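Local atomic coordinates of extracellular PQQ-dependent sugar dehydrogenase (PDB entry 6JT6), a protein that probably oxidises sugars with a pyrroloquinoline quinone cofactor and passes the electrons on through a haem-binding cytochrome b domain. Residues Ile45-Gly50 / Ile113-Tyr118; Ala26-Ile31 / Gly55-Ser60; Val72-Gly77 / Thr149-Pro154; Phe145-Lys150 / Arg163-Ala168. One frame throughout, in Å; residues are numbered along the deposited sequence.

Interaction 1: Ile45-Gly50 / Ile113-Tyr118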
# COMPACT_ATOMS: atom_id res chain seq x y z
N ILE A 45 5.00 6.64 0.59
CA ILE A 45 3.55 6.80 0.52
C ILE A 45 3.02 5.66 -0.33
O ILE A 45 3.59 5.37 -1.41
CB ILE A 45 3.19 8.15 -0.13
CG1 ILE A 45 3.64 9.32 0.77
CG2 ILE A 45 1.69 8.23 -0.44
CD1 ILE A 45 3.67 10.66 0.01
N GLY A 46 1.95 5.02 0.14
CA GLY A 46 1.29 3.98 -0.66
C GLY A 46 -0.15 4.31 -1.01
O GLY A 46 -0.80 5.15 -0.37
N LEU A 47 -0.66 3.64 -2.05
CA LEU A 47 -2.05 3.73 -2.43
C LEU A 47 -2.55 2.33 -2.74
O LEU A 47 -1.90 1.61 -3.53
CB LEU A 47 -2.22 4.63 -3.66
CG LEU A 47 -3.56 4.50 -4.44
CD1 LEU A 47 -4.75 5.08 -3.68
CD2 LEU A 47 -3.47 5.16 -5.80
N PHE A 48 -3.67 1.96 -2.12
CA PHE A 48 -4.43 0.77 -2.50
C PHE A 48 -5.73 1.31 -3.06
O PHE A 48 -6.42 2.07 -2.38
CB PHE A 48 -4.78 -0.10 -1.29
CG PHE A 48 -3.59 -0.71 -0.58
CD1 PHE A 48 -2.47 -1.18 -1.29
CD2 PHE A 48 -3.61 -0.88 0.82
CE1 PHE A 48 -1.40 -1.78 -0.61
CE2 PHE A 48 -2.54 -1.48 1.49
CZ PHE A 48 -1.45 -1.92 0.77
N GLN A 49 -6.08 0.88 -4.26
CA GLN A 49 -7.32 1.33 -4.89
C GLN A 49 -7.97 0.13 -5.55
O GLN A 49 -7.30 -0.67 -6.20
CB GLN A 49 -7.03 2.41 -5.93
CG GLN A 49 -8.29 2.94 -6.62
CD GLN A 49 -8.05 4.27 -7.31
OE1 GLN A 49 -7.68 5.25 -6.67
NE2 GLN A 49 -8.25 4.32 -8.62
N GLY A 50 -9.27 0.00 -5.40
CA GLY A 50 -9.95 -1.03 -6.14
C GLY A 50 -11.44 -0.81 -6.16
O GLY A 50 -11.90 0.21 -5.65
N ILE A 113 -15.33 3.11 -6.24
CA ILE A 113 -14.02 2.65 -5.83
C ILE A 113 -13.88 2.71 -4.32
O ILE A 113 -14.62 3.45 -3.66
CB ILE A 113 -12.85 3.41 -6.53
CG1 ILE A 113 -12.88 4.93 -6.28
CG2 ILE A 113 -12.87 3.10 -8.02
CD1 ILE A 113 -11.54 5.64 -6.45
N GLN A 114 -12.97 1.91 -3.78
CA GLN A 114 -12.38 2.20 -2.46
C GLN A 114 -10.89 2.60 -2.61
O GLN A 114 -10.18 2.11 -3.51
CB GLN A 114 -12.55 1.04 -1.49
CG GLN A 114 -11.84 -0.24 -1.92
CD GLN A 114 -12.11 -1.37 -0.96
OE1 GLN A 114 -11.51 -1.43 0.11
NE2 GLN A 114 -13.02 -2.28 -1.35
N ARG A 115 -10.44 3.49 -1.73
CA ARG A 115 -9.04 3.92 -1.73
C ARG A 115 -8.47 3.92 -0.33
O ARG A 115 -9.14 4.36 0.62
CB ARG A 115 -8.95 5.33 -2.27
CG ARG A 115 -8.68 5.42 -3.74
CD ARG A 115 -8.86 6.86 -4.14
NE ARG A 115 -7.78 7.80 -3.80
CZ ARG A 115 -6.87 8.24 -4.68
NH1 ARG A 115 -6.83 7.74 -5.92
NH2 ARG A 115 -5.99 9.16 -4.34
N ILE A 116 -7.25 3.40 -0.19
CA ILE A 116 -6.56 3.58 1.11
C ILE A 116 -5.20 4.18 0.79
O ILE A 116 -4.34 3.50 0.22
CB ILE A 116 -6.41 2.28 1.97
CG1 ILE A 116 -7.74 1.57 2.19
CG2 ILE A 116 -5.81 2.61 3.35
CD1 ILE A 116 -7.98 0.47 1.19
N VAL A 117 -5.02 5.44 1.18
CA VAL A 117 -3.79 6.15 0.88
C VAL A 117 -3.06 6.25 2.22
O VAL A 117 -3.65 6.63 3.24
CB VAL A 117 -4.06 7.57 0.33
CG1 VAL A 117 -2.75 8.24 -0.10
CG2 VAL A 117 -5.10 7.52 -0.78
N TYR A 118 -1.78 5.90 2.24
CA TYR A 118 -1.13 5.77 3.53
C TYR A 118 0.32 6.23 3.48
O TYR A 118 0.97 6.19 2.42
CB TYR A 118 -1.26 4.31 4.07
CG TYR A 118 -0.59 3.29 3.17
CD1 TYR A 118 0.78 2.97 3.34
CD2 TYR A 118 -1.31 2.64 2.14
CE1 TYR A 118 1.39 2.06 2.50
CE2 TYR A 118 -0.70 1.71 1.32
CZ TYR A 118 0.65 1.43 1.49
OH TYR A 118 1.29 0.48 0.67
O HOH W 1 0.34 0.56 -1.98
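Backbone hydrogen bonds do most of the joining between Ile45-Gly50 and Ile113-Tyr118. The two strands run antiparallel, at 172°, and Gly46, Phe48 and Gly50 each exchange two bonds with Tyr118, Ile116 and Gln114 respectively. The Ile116 N to Phe48 O bond is 2.7 Å long and lies in the carbonyl plane. Its mate, Phe48 N to Ile116 O, has the donor above that plane. Leu47-Val117 and Gln49-Arg115 are the non-hydrogen-bonded pairs between them.

Aromatic contacts fill the face that carries Phe48, Ile116 and Tyr118. The Tyr118 ring starts from the crowded position between backbone N and carbonyl carbon (chi1 62°) and folds back over Gly46. Gly46 CA makes a CH-pi contact 3.6 Å from the ring centroid of Tyr118. A side chain on Gly46 would collide with this ring. Tyr118 CE2 in turn sits over the centre of the Phe48 ring, with the two planes oblique at 46°. A water donates to Leu47 O at 2.9 Å and is hydrogen-bonded to Tyr118 OH. This face looks into the interior of a beta sandwich, the fold of the cellobiose dehydrogenase cytochrome domain, where Leu71 and Ile82 of the second sheet meet Phe48 and Tyr118.

The other face mixes polar and apolar side chains: Gln49 and Arg115 beside Leu47 and Val117. Gln49 and Arg115 lie side by side, and Arg115 NH1 donates to Gln49 OE1 at 2.7 Å, nearly along the C=O axis. Leu47 CD1 covers one guanidinium face, 3.9 Å from Arg115 CZ. Arg115 NH2 also forms a salt bridge with Asp9.

Interaction 2: Ala26-Ile31 / Gly55-Ser60. With HEM (protoporphyrin IX containing Fe), chain C.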
# COMPACT_ATOMS: atom_id res chain seq x y z
N ALA A 26 -7.71 -3.63 -9.56
CA ALA A 26 -7.17 -2.88 -8.45
C ALA A 26 -5.82 -2.30 -8.85
O ALA A 26 -5.17 -2.79 -9.81
CB ALA A 26 -7.05 -3.79 -7.24
N SER A 27 -5.39 -1.27 -8.11
CA SER A 27 -4.11 -0.60 -8.34
C SER A 27 -3.28 -0.50 -7.06
O SER A 27 -3.84 -0.29 -5.96
CB SER A 27 -4.34 0.85 -8.77
OG SER A 27 -5.23 0.94 -9.83
N TRP A 28 -1.97 -0.60 -7.22
CA TRP A 28 -1.02 -0.43 -6.09
C TRP A 28 -0.10 0.69 -6.49
O TRP A 28 0.63 0.54 -7.46
CB TRP A 28 -0.24 -1.73 -5.85
CG TRP A 28 -1.07 -2.81 -5.19
CD1 TRP A 28 -1.06 -3.17 -3.86
CD2 TRP A 28 -2.03 -3.67 -5.84
NE1 TRP A 28 -1.95 -4.22 -3.65
CE2 TRP A 28 -2.55 -4.54 -4.84
CE3 TRP A 28 -2.48 -3.81 -7.17
CZ2 TRP A 28 -3.53 -5.50 -5.12
CZ3 TRP A 28 -3.47 -4.78 -7.45
CH2 TRP A 28 -3.97 -5.62 -6.42
N GLY A 29 -0.14 1.83 -5.78
CA GLY A 29 0.69 2.98 -6.10
C GLY A 29 1.69 3.25 -5.00
O GLY A 29 1.40 2.95 -3.84
N TYR A 30 2.88 3.76 -5.35
CA TYR A 30 3.90 4.12 -4.38
C TYR A 30 4.61 5.39 -4.77
O TYR A 30 4.81 5.63 -5.95
CB TYR A 30 4.96 3.01 -4.20
CG TYR A 30 4.35 1.69 -3.85
CD1 TYR A 30 4.11 1.36 -2.50
CD2 TYR A 30 3.95 0.79 -4.86
CE1 TYR A 30 3.51 0.14 -2.17
CE2 TYR A 30 3.37 -0.43 -4.54
CZ TYR A 30 3.15 -0.74 -3.20
OH TYR A 30 2.55 -1.93 -2.85
N ILE A 31 4.97 6.17 -3.76
CA ILE A 31 5.83 7.33 -3.91
C ILE A 31 6.92 7.18 -2.86
O ILE A 31 6.61 6.97 -1.70
CB ILE A 31 5.07 8.66 -3.67
CG1 ILE A 31 3.73 8.70 -4.44
CG2 ILE A 31 5.93 9.81 -4.14
CD1 ILE A 31 2.80 9.86 -4.06
N GLY A 55 -13.04 -6.89 -0.85
CA GLY A 55 -12.94 -7.10 0.61
C GLY A 55 -11.75 -6.42 1.26
O GLY A 55 -11.92 -5.65 2.22
N TRP A 56 -10.56 -6.68 0.73
CA TRP A 56 -9.36 -5.99 1.18
C TRP A 56 -8.28 -6.01 0.09
O TRP A 56 -8.36 -6.77 -0.88
CB TRP A 56 -8.83 -6.58 2.50
CG TRP A 56 -8.48 -8.06 2.51
CD1 TRP A 56 -9.24 -9.08 3.01
CD2 TRP A 56 -7.25 -8.66 2.03
NE1 TRP A 56 -8.56 -10.29 2.87
CE2 TRP A 56 -7.34 -10.05 2.28
CE3 TRP A 56 -6.09 -8.14 1.40
CZ2 TRP A 56 -6.29 -10.94 1.96
CZ3 TRP A 56 -5.04 -9.02 1.08
CH2 TRP A 56 -5.15 -10.41 1.37
N ILE A 57 -7.28 -5.13 0.24
CA ILE A 57 -6.22 -4.94 -0.74
C ILE A 57 -4.93 -4.81 0.07
O ILE A 57 -4.88 -4.05 1.04
CB ILE A 57 -6.44 -3.65 -1.56
CG1 ILE A 57 -7.88 -3.57 -2.10
CG2 ILE A 57 -5.36 -3.51 -2.67
CD1 ILE A 57 -8.26 -2.20 -2.68
N GLY A 58 -3.90 -5.53 -0.35
CA GLY A 58 -2.65 -5.60 0.39
C GLY A 58 -1.41 -5.81 -0.44
O GLY A 58 -1.47 -5.98 -1.66
N ASN A 59 -0.26 -5.70 0.22
CA ASN A 59 1.01 -5.90 -0.47
C ASN A 59 1.96 -6.75 0.35
O ASN A 59 1.65 -7.12 1.48
CB ASN A 59 1.66 -4.56 -0.89
CG ASN A 59 1.94 -3.63 0.29
OD1 ASN A 59 2.04 -4.06 1.43
ND2 ASN A 59 2.06 -2.34 0.00
N SER A 60 3.10 -7.05 -0.24
CA SER A 60 4.28 -7.50 0.48
C SER A 60 5.40 -6.57 0.02
O SER A 60 5.59 -6.38 -1.18
CB SER A 60 4.61 -8.94 0.15
OG SER A 60 5.91 -9.22 0.68
CHA HEM C . 0.75 -16.02 -1.76
CHB HEM C . -1.75 -18.07 1.87
CHC HEM C . -2.92 -13.69 3.59
CHD HEM C . 0.32 -11.72 0.46
C1A HEM C . 0.13 -16.95 -0.95
C2A HEM C . 0.08 -18.34 -1.22
C3A HEM C . -0.64 -18.91 -0.19
C4A HEM C . -1.03 -17.88 0.71
CMA HEM C . -0.98 -20.38 -0.03
CAA HEM C . 0.70 -19.07 -2.40
CBA HEM C . 0.07 -18.69 -3.76
CGA HEM C . -1.43 -18.81 -3.82
O1A HEM C . -2.17 -17.80 -3.93
O2A HEM C . -1.95 -19.95 -3.77
C1B HEM C . -2.31 -17.06 2.65
C2B HEM C . -3.21 -17.31 3.74
C3B HEM C . -3.58 -16.06 4.20
C4B HEM C . -2.86 -15.07 3.37
CMB HEM C . -3.68 -18.69 4.23
CAB HEM C . -4.49 -15.67 5.32
CBB HEM C . -5.59 -16.33 5.65
C1C HEM C . -2.06 -12.76 2.94
C2C HEM C . -2.03 -11.37 3.21
C3C HEM C . -1.10 -10.79 2.33
C4C HEM C . -0.59 -11.85 1.48
CMC HEM C . -2.83 -10.71 4.31
CAC HEM C . -0.70 -9.36 2.29
CBC HEM C . -1.59 -8.37 2.53
C1D HEM C . 0.61 -12.76 -0.44
C2D HEM C . 1.49 -12.56 -1.61
C3D HEM C . 1.63 -13.74 -2.21
C4D HEM C . 0.84 -14.68 -1.39
CMD HEM C . 2.12 -11.28 -2.09
CAD HEM C . 2.39 -14.03 -3.50
CBD HEM C . 3.89 -14.22 -3.34
CGD HEM C . 4.14 -15.56 -2.70
O1D HEM C . 4.71 -15.67 -1.57
O2D HEM C . 3.74 -16.57 -3.29
NA HEM C . -0.59 -16.68 0.22
NB HEM C . -2.14 -15.74 2.47
NC HEM C . -1.23 -13.01 1.87
ND HEM C . 0.26 -14.07 -0.32
FE HEM C . -0.88 -14.88 1.02
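Ala26-Ile31 and Gly55-Ser60 belong to the two facing sheets of a beta sandwich. Their strands cross at -45° and come no closer than 8.6 Å between axes, so side chains must bridge the gap. Along the first strand, Trp28 makes the main contact. Its CG is anti to the carbonyl carbon (chi1 -74°), and the indole reaches across to the second strand. Trp28 NE1 donates to Gly58 O at 2.7 Å. The bond is bent, with an N-H...O angle of 141°, and the donor stands above the carbonyl plane. Ile57 CG2 packs obliquely against the same indole, 3.6 Å from Trp28 CZ2. Phe48 and Trp143 also meet this ring. An alanine in place of Trp28 would remove the indole and the donor to Gly58 O, and would probably loosen the tie between the sheets around Ile57.

Two residues on, Tyr30 points the same way. Its hydroxyl accepts a bond from Asn59 ND2 at 2.9 Å. The amide plane is only modestly tilted from that of the ring, and ND2 meets the ring at its edge. Asn59 CG takes the crowded position between backbone N and carbonyl carbon, which brings the amide to Tyr30. Asn59 OD1 accepts from Leu71 N, so both ends of the amide are held.

The far side of the second strand lines the haem pocket. Gly58 has no side chain, and a CB there would clash with the haem; Gly58 CA lies 3.7 Å from HEM CBC. At the strand's start, Trp56 CH2 approaches HEM C2C to 3.7 Å.

Interaction 3: Val72-Gly77 / Thr149-Pro154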
# COMPACT_ATOMS: atom_id res chain seq x y z
N VAL A 72 -2.05 -4.24 4.76
CA VAL A 72 -3.38 -4.59 4.32
C VAL A 72 -4.34 -3.45 4.64
O VAL A 72 -4.38 -2.93 5.78
CB VAL A 72 -3.83 -5.98 4.85
CG1 VAL A 72 -3.84 -6.04 6.35
CG2 VAL A 72 -5.20 -6.37 4.31
N GLY A 73 -5.07 -3.02 3.61
CA GLY A 73 -6.06 -1.97 3.75
C GLY A 73 -7.44 -2.41 3.34
O GLY A 73 -7.61 -3.35 2.55
N TRP A 74 -8.44 -1.72 3.90
CA TRP A 74 -9.82 -1.93 3.54
C TRP A 74 -10.67 -0.73 3.95
O TRP A 74 -10.16 0.21 4.61
CB TRP A 74 -10.35 -3.25 4.11
CG TRP A 74 -10.49 -3.28 5.61
CD1 TRP A 74 -11.62 -2.99 6.34
CD2 TRP A 74 -9.48 -3.65 6.55
NE1 TRP A 74 -11.36 -3.17 7.70
CE2 TRP A 74 -10.06 -3.59 7.85
CE3 TRP A 74 -8.15 -4.07 6.41
CZ2 TRP A 74 -9.34 -3.89 9.02
CZ3 TRP A 74 -7.43 -4.39 7.58
CH2 TRP A 74 -8.03 -4.28 8.88
N VAL A 75 -11.93 -0.73 3.54
CA VAL A 75 -12.87 0.31 3.98
C VAL A 75 -14.02 -0.36 4.74
O VAL A 75 -14.70 -1.23 4.21
CB VAL A 75 -13.38 1.21 2.81
CG1 VAL A 75 -14.35 2.24 3.34
CG2 VAL A 75 -12.22 1.97 2.19
N ASP A 76 -14.18 0.04 6.00
CA ASP A 76 -15.25 -0.43 6.87
C ASP A 76 -16.41 0.57 6.77
O ASP A 76 -16.41 1.57 7.49
CB ASP A 76 -14.73 -0.53 8.31
CG ASP A 76 -15.82 -0.89 9.32
OD1 ASP A 76 -16.77 -1.62 8.95
OD2 ASP A 76 -15.71 -0.44 10.49
N GLY A 77 -17.35 0.34 5.85
CA GLY A 77 -18.45 1.27 5.61
C GLY A 77 -17.95 2.43 4.79
O GLY A 77 -17.80 2.31 3.57
N THR A 149 -14.72 -10.19 0.25
CA THR A 149 -15.05 -10.35 1.65
C THR A 149 -14.10 -9.55 2.54
O THR A 149 -12.87 -9.76 2.51
CB THR A 149 -15.09 -11.84 2.05
OG1 THR A 149 -16.06 -12.55 1.23
CG2 THR A 149 -15.44 -12.02 3.56
N LYS A 150 -14.70 -8.63 3.32
CA LYS A 150 -13.97 -7.80 4.31
C LYS A 150 -13.29 -8.62 5.40
O LYS A 150 -13.64 -9.79 5.61
CB LYS A 150 -14.91 -6.84 5.04
CG LYS A 150 -15.75 -5.90 4.18
CD LYS A 150 -14.96 -4.79 3.52
CE LYS A 150 -15.87 -4.11 2.50
NZ LYS A 150 -15.46 -2.70 2.23
N PRO A 151 -12.30 -8.01 6.11
CA PRO A 151 -11.82 -8.68 7.31
C PRO A 151 -13.01 -8.96 8.26
O PRO A 151 -14.04 -8.27 8.21
CB PRO A 151 -10.82 -7.66 7.90
CG PRO A 151 -10.28 -6.97 6.67
CD PRO A 151 -11.52 -6.76 5.84
N LEU A 152 -12.87 -9.99 9.07
CA LEU A 152 -14.01 -10.58 9.82
C LEU A 152 -14.65 -9.59 10.74
O LEU A 152 -15.87 -9.60 10.90
CB LEU A 152 -13.53 -11.78 10.66
CG LEU A 152 -13.17 -13.14 10.03
CD1 LEU A 152 -14.42 -13.94 9.76
CD2 LEU A 152 -12.28 -13.10 8.78
N THR A 153 -13.83 -8.74 11.36
CA THR A 153 -14.32 -7.66 12.23
C THR A 153 -13.75 -6.34 11.68
O THR A 153 -12.75 -5.84 12.14
CB THR A 153 -13.96 -7.91 13.71
OG1 THR A 153 -12.55 -8.02 13.85
CG2 THR A 153 -14.60 -9.23 14.21
N PRO A 154 -14.42 -5.77 10.66
CA PRO A 154 -13.80 -4.70 9.87
C PRO A 154 -13.58 -3.38 10.63
O PRO A 154 -12.83 -2.53 10.16
CB PRO A 154 -14.75 -4.53 8.68
CG PRO A 154 -16.01 -5.24 9.03
CD PRO A 154 -15.72 -6.22 10.11
O HOH W 2 -12.89 -3.10 1.75
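Trp74 CG sits in the crowded position between backbone N and carbonyl carbon (chi1 69°), which turns the indole toward the loop Thr149-Pro154. Lys150 bends at chi2 (-71°) and then runs extended, so its amine reaches the strand beside Val75.

Pro151 meets the indole over one face. Its CG lies 3.5 Å from the centroid of the six-membered ring of Trp74, a CH-pi contact close to the ring normal. Pro154 comes in at the edge, where Trp74 NE1 donates to Pro154 O at 2.9 Å. That bond is straight and uses a carbonyl lone pair. Pro154 O also accepts from Arg81, which forms a salt bridge with Asp76. A leucine in place of Trp74 would lose the flat surface and the N-H, and would probably weaken the hold on both prolines.

Lys150 NZ donates to Val75 O at 2.6 Å. A water accepts from Lys150 NZ and from Val75 N, so Val75 O is met by the amine directly and Val75 N by the water that the amine also holds. The contact thus pins the loop after strand 138-146 to strand 70-76 in the haem-bearing sheet. Because backbone carbonyls take the donors from both Trp74 and Lys150, the loop is tied by main-chain position as well as by ring packing.

Interaction 4: Phe145-Lys150 / Arg163-Ala168. With HEM (protoporphyrin IX containing Fe), chain C.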
# COMPACT_ATOMS: atom_id res chain seq x y z
N PHE A 145 -5.23 -9.55 -2.82
CA PHE A 145 -6.53 -8.96 -3.01
C PHE A 145 -7.58 -9.98 -2.65
O PHE A 145 -7.51 -11.13 -3.09
CB PHE A 145 -6.62 -8.57 -4.49
CG PHE A 145 -7.89 -7.88 -4.90
CD1 PHE A 145 -8.07 -6.51 -4.71
CD2 PHE A 145 -8.89 -8.60 -5.59
CE1 PHE A 145 -9.24 -5.87 -5.15
CE2 PHE A 145 -10.04 -7.97 -6.04
CZ PHE A 145 -10.22 -6.60 -5.82
N HIS A 146 -8.56 -9.56 -1.84
CA HIS A 146 -9.78 -10.36 -1.68
C HIS A 146 -10.91 -9.66 -2.41
O HIS A 146 -11.31 -8.54 -2.05
CB HIS A 146 -10.15 -10.53 -0.23
CG HIS A 146 -10.97 -11.75 0.00
ND1 HIS A 146 -12.22 -11.92 -0.54
CD2 HIS A 146 -10.67 -12.90 0.65
CE1 HIS A 146 -12.69 -13.10 -0.18
NE2 HIS A 146 -11.76 -13.72 0.53
N SER A 147 -11.42 -10.30 -3.44
CA SER A 147 -12.41 -9.68 -4.34
C SER A 147 -13.77 -9.40 -3.72
O SER A 147 -14.56 -8.64 -4.29
CB SER A 147 -12.57 -10.56 -5.60
OG SER A 147 -13.25 -11.77 -5.29
N THR A 148 -14.09 -10.00 -2.58
CA THR A 148 -15.49 -9.88 -2.05
C THR A 148 -15.61 -9.61 -0.56
O THR A 148 -16.54 -8.94 -0.15
CB THR A 148 -16.38 -11.12 -2.32
OG1 THR A 148 -15.88 -12.24 -1.55
CG2 THR A 148 -16.42 -11.45 -3.86
N THR A 149 -14.72 -10.19 0.25
CA THR A 149 -15.05 -10.35 1.65
C THR A 149 -14.10 -9.55 2.54
O THR A 149 -12.87 -9.76 2.51
CB THR A 149 -15.09 -11.84 2.05
OG1 THR A 149 -16.06 -12.55 1.23
CG2 THR A 149 -15.44 -12.02 3.56
N LYS A 150 -14.70 -8.63 3.32
CA LYS A 150 -13.97 -7.80 4.31
C LYS A 150 -13.29 -8.62 5.40
O LYS A 150 -13.64 -9.79 5.61
CB LYS A 150 -14.91 -6.84 5.04
CG LYS A 150 -15.75 -5.90 4.18
CD LYS A 150 -14.96 -4.79 3.52
CE LYS A 150 -15.87 -4.11 2.50
NZ LYS A 150 -15.46 -2.70 2.23
N ARG A 163 -7.91 -15.57 3.42
CA ARG A 163 -6.95 -15.65 2.34
C ARG A 163 -7.44 -14.91 1.09
O ARG A 163 -8.59 -15.04 0.70
CB ARG A 163 -6.70 -17.13 2.02
CG ARG A 163 -5.46 -17.37 1.18
CD ARG A 163 -5.49 -18.74 0.51
NE ARG A 163 -5.81 -18.52 -0.89
CZ ARG A 163 -4.90 -18.47 -1.87
NH1 ARG A 163 -5.30 -18.23 -3.12
NH2 ARG A 163 -3.61 -18.66 -1.62
N HIS A 164 -6.53 -14.15 0.48
CA HIS A 164 -6.76 -13.44 -0.79
C HIS A 164 -7.33 -14.37 -1.85
O HIS A 164 -6.99 -15.55 -1.89
CB HIS A 164 -5.44 -12.85 -1.31
CG HIS A 164 -4.24 -13.69 -0.97
ND1 HIS A 164 -3.89 -14.80 -1.70
CD2 HIS A 164 -3.31 -13.58 0.01
CE1 HIS A 164 -2.81 -15.35 -1.18
NE2 HIS A 164 -2.42 -14.62 -0.14
N SER A 165 -8.19 -13.85 -2.70
CA SER A 165 -8.61 -14.57 -3.88
C SER A 165 -7.52 -14.51 -4.96
O SER A 165 -7.44 -15.40 -5.82
CB SER A 165 -9.92 -13.99 -4.40
OG SER A 165 -9.79 -12.60 -4.63
N HIS A 166 -6.69 -13.46 -4.92
CA HIS A 166 -5.68 -13.22 -5.95
C HIS A 166 -4.43 -12.72 -5.27
O HIS A 166 -4.51 -11.86 -4.38
CB HIS A 166 -6.12 -12.13 -6.95
CG HIS A 166 -7.42 -12.41 -7.64
ND1 HIS A 166 -8.64 -12.20 -7.04
CD2 HIS A 166 -7.70 -12.84 -8.91
CE1 HIS A 166 -9.61 -12.52 -7.88
NE2 HIS A 166 -9.06 -12.89 -9.03
N ALA A 167 -3.28 -13.21 -5.72
CA ALA A 167 -1.99 -12.65 -5.26
C ALA A 167 -0.87 -13.03 -6.24
O ALA A 167 -0.90 -14.12 -6.81
CB ALA A 167 -1.66 -13.14 -3.84
N ALA A 168 0.09 -12.13 -6.43
CA ALA A 168 1.32 -12.45 -7.16
C ALA A 168 2.38 -11.39 -6.83
O ALA A 168 2.32 -10.78 -5.77
CB ALA A 168 1.06 -12.63 -8.65
CHA HEM C . 0.75 -16.02 -1.76
CHB HEM C . -1.75 -18.07 1.87
CHC HEM C . -2.92 -13.69 3.59
CHD HEM C . 0.32 -11.72 0.46
C1A HEM C . 0.13 -16.95 -0.95
C2A HEM C . 0.08 -18.34 -1.22
C3A HEM C . -0.64 -18.91 -0.19
C4A HEM C . -1.03 -17.88 0.71
CMA HEM C . -0.98 -20.38 -0.03
CAA HEM C . 0.70 -19.07 -2.40
CBA HEM C . 0.07 -18.69 -3.76
CGA HEM C . -1.43 -18.81 -3.82
O1A HEM C . -2.17 -17.80 -3.93
O2A HEM C . -1.95 -19.95 -3.77
C1B HEM C . -2.31 -17.06 2.65
C2B HEM C . -3.21 -17.31 3.74
C3B HEM C . -3.58 -16.06 4.20
C4B HEM C . -2.86 -15.07 3.37
CMB HEM C . -3.68 -18.69 4.23
CAB HEM C . -4.49 -15.67 5.32
CBB HEM C . -5.59 -16.33 5.65
C1C HEM C . -2.06 -12.76 2.94
C2C HEM C . -2.03 -11.37 3.21
C3C HEM C . -1.10 -10.79 2.33
C4C HEM C . -0.59 -11.85 1.48
CMC HEM C . -2.83 -10.71 4.31
CAC HEM C . -0.70 -9.36 2.29
CBC HEM C . -1.59 -8.37 2.53
C1D HEM C . 0.61 -12.76 -0.44
C2D HEM C . 1.49 -12.56 -1.61
C3D HEM C . 1.63 -13.74 -2.21
C4D HEM C . 0.84 -14.68 -1.39
CMD HEM C . 2.12 -11.28 -2.09
CAD HEM C . 2.39 -14.03 -3.50
CBD HEM C . 3.89 -14.22 -3.34
CGD HEM C . 4.14 -15.56 -2.70
O1D HEM C . 4.71 -15.67 -1.57
O2D HEM C . 3.74 -16.57 -3.29
NA HEM C . -0.59 -16.68 0.22
NB HEM C . -2.14 -15.74 2.47
NC HEM C . -1.23 -13.01 1.87
ND HEM C . 0.26 -14.07 -0.32
FE HEM C . -0.88 -14.88 1.02
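Phe145 O is the busiest acceptor between Phe145-Lys150 and Arg163-Ala168. His166 N donates to it at 3.1 Å in the carbonyl plane, and Ser165 N adds a weak bond. The return bond, Phe145 N to His166 O, is 2.9 Å long. Ser165 OG, set between backbone N and carbonyl carbon, accepts from Ser147 N at 3.1 Å. It also shares a hydrogen bond with His166 ND1 at 2.7 Å. His166 ND1 meets the edge of the Phe145 ring as well.

Ser165 and His166 both face Phe145, a classic beta bulge where edge strand 166-173 begins. Just before the bulge, His164 reaches from the loop to bind haem, as one of two axial ligands in this cytochrome b domain. His164 NE2 coordinates HEM FE at 1.9 Å, and Met65 SD supplies the other ligand. The imidazole lies between Arg163 CG over one face and Ala167 CB over the opposite face.

The haem propionate is also answered here. Arg163 NH2 donates to HEM O1A at 2.9 Å, and Arg163 NH1 adds a weak bond to the same oxygen. The arginine chain bends at chi3, which lays its guanidinium over His164 ND1. This positive charge probably steadies the propionate and may discourage extra charge on the imidazole.

How the interactions relate
Interactions 1 and 2 lie in the buried core, with centres 6 Å apart. Interactions 3 and 4 are only partly buried, each about 15 Å from the chain centre. Strands 26-33 and 43-51 are neighbours in one sheet, so interactions 1 and 2 share it. Interactions 2, 3 and 4 all reach the facing sheet, through strand 56-60 and the strands beside it, 70-76 and 138-146. Interaction 1 is strand pairing within a sheet, whereas interaction 2 spans the two sheets by side chains. Interactions 3 and 4 share Thr149 and Lys150 and depend more on loops. Haem meets interactions 2 and 4 most closely, by van der Waals contacts and by metal and propionate bonds respectively, and also touches Val72 of interaction 3.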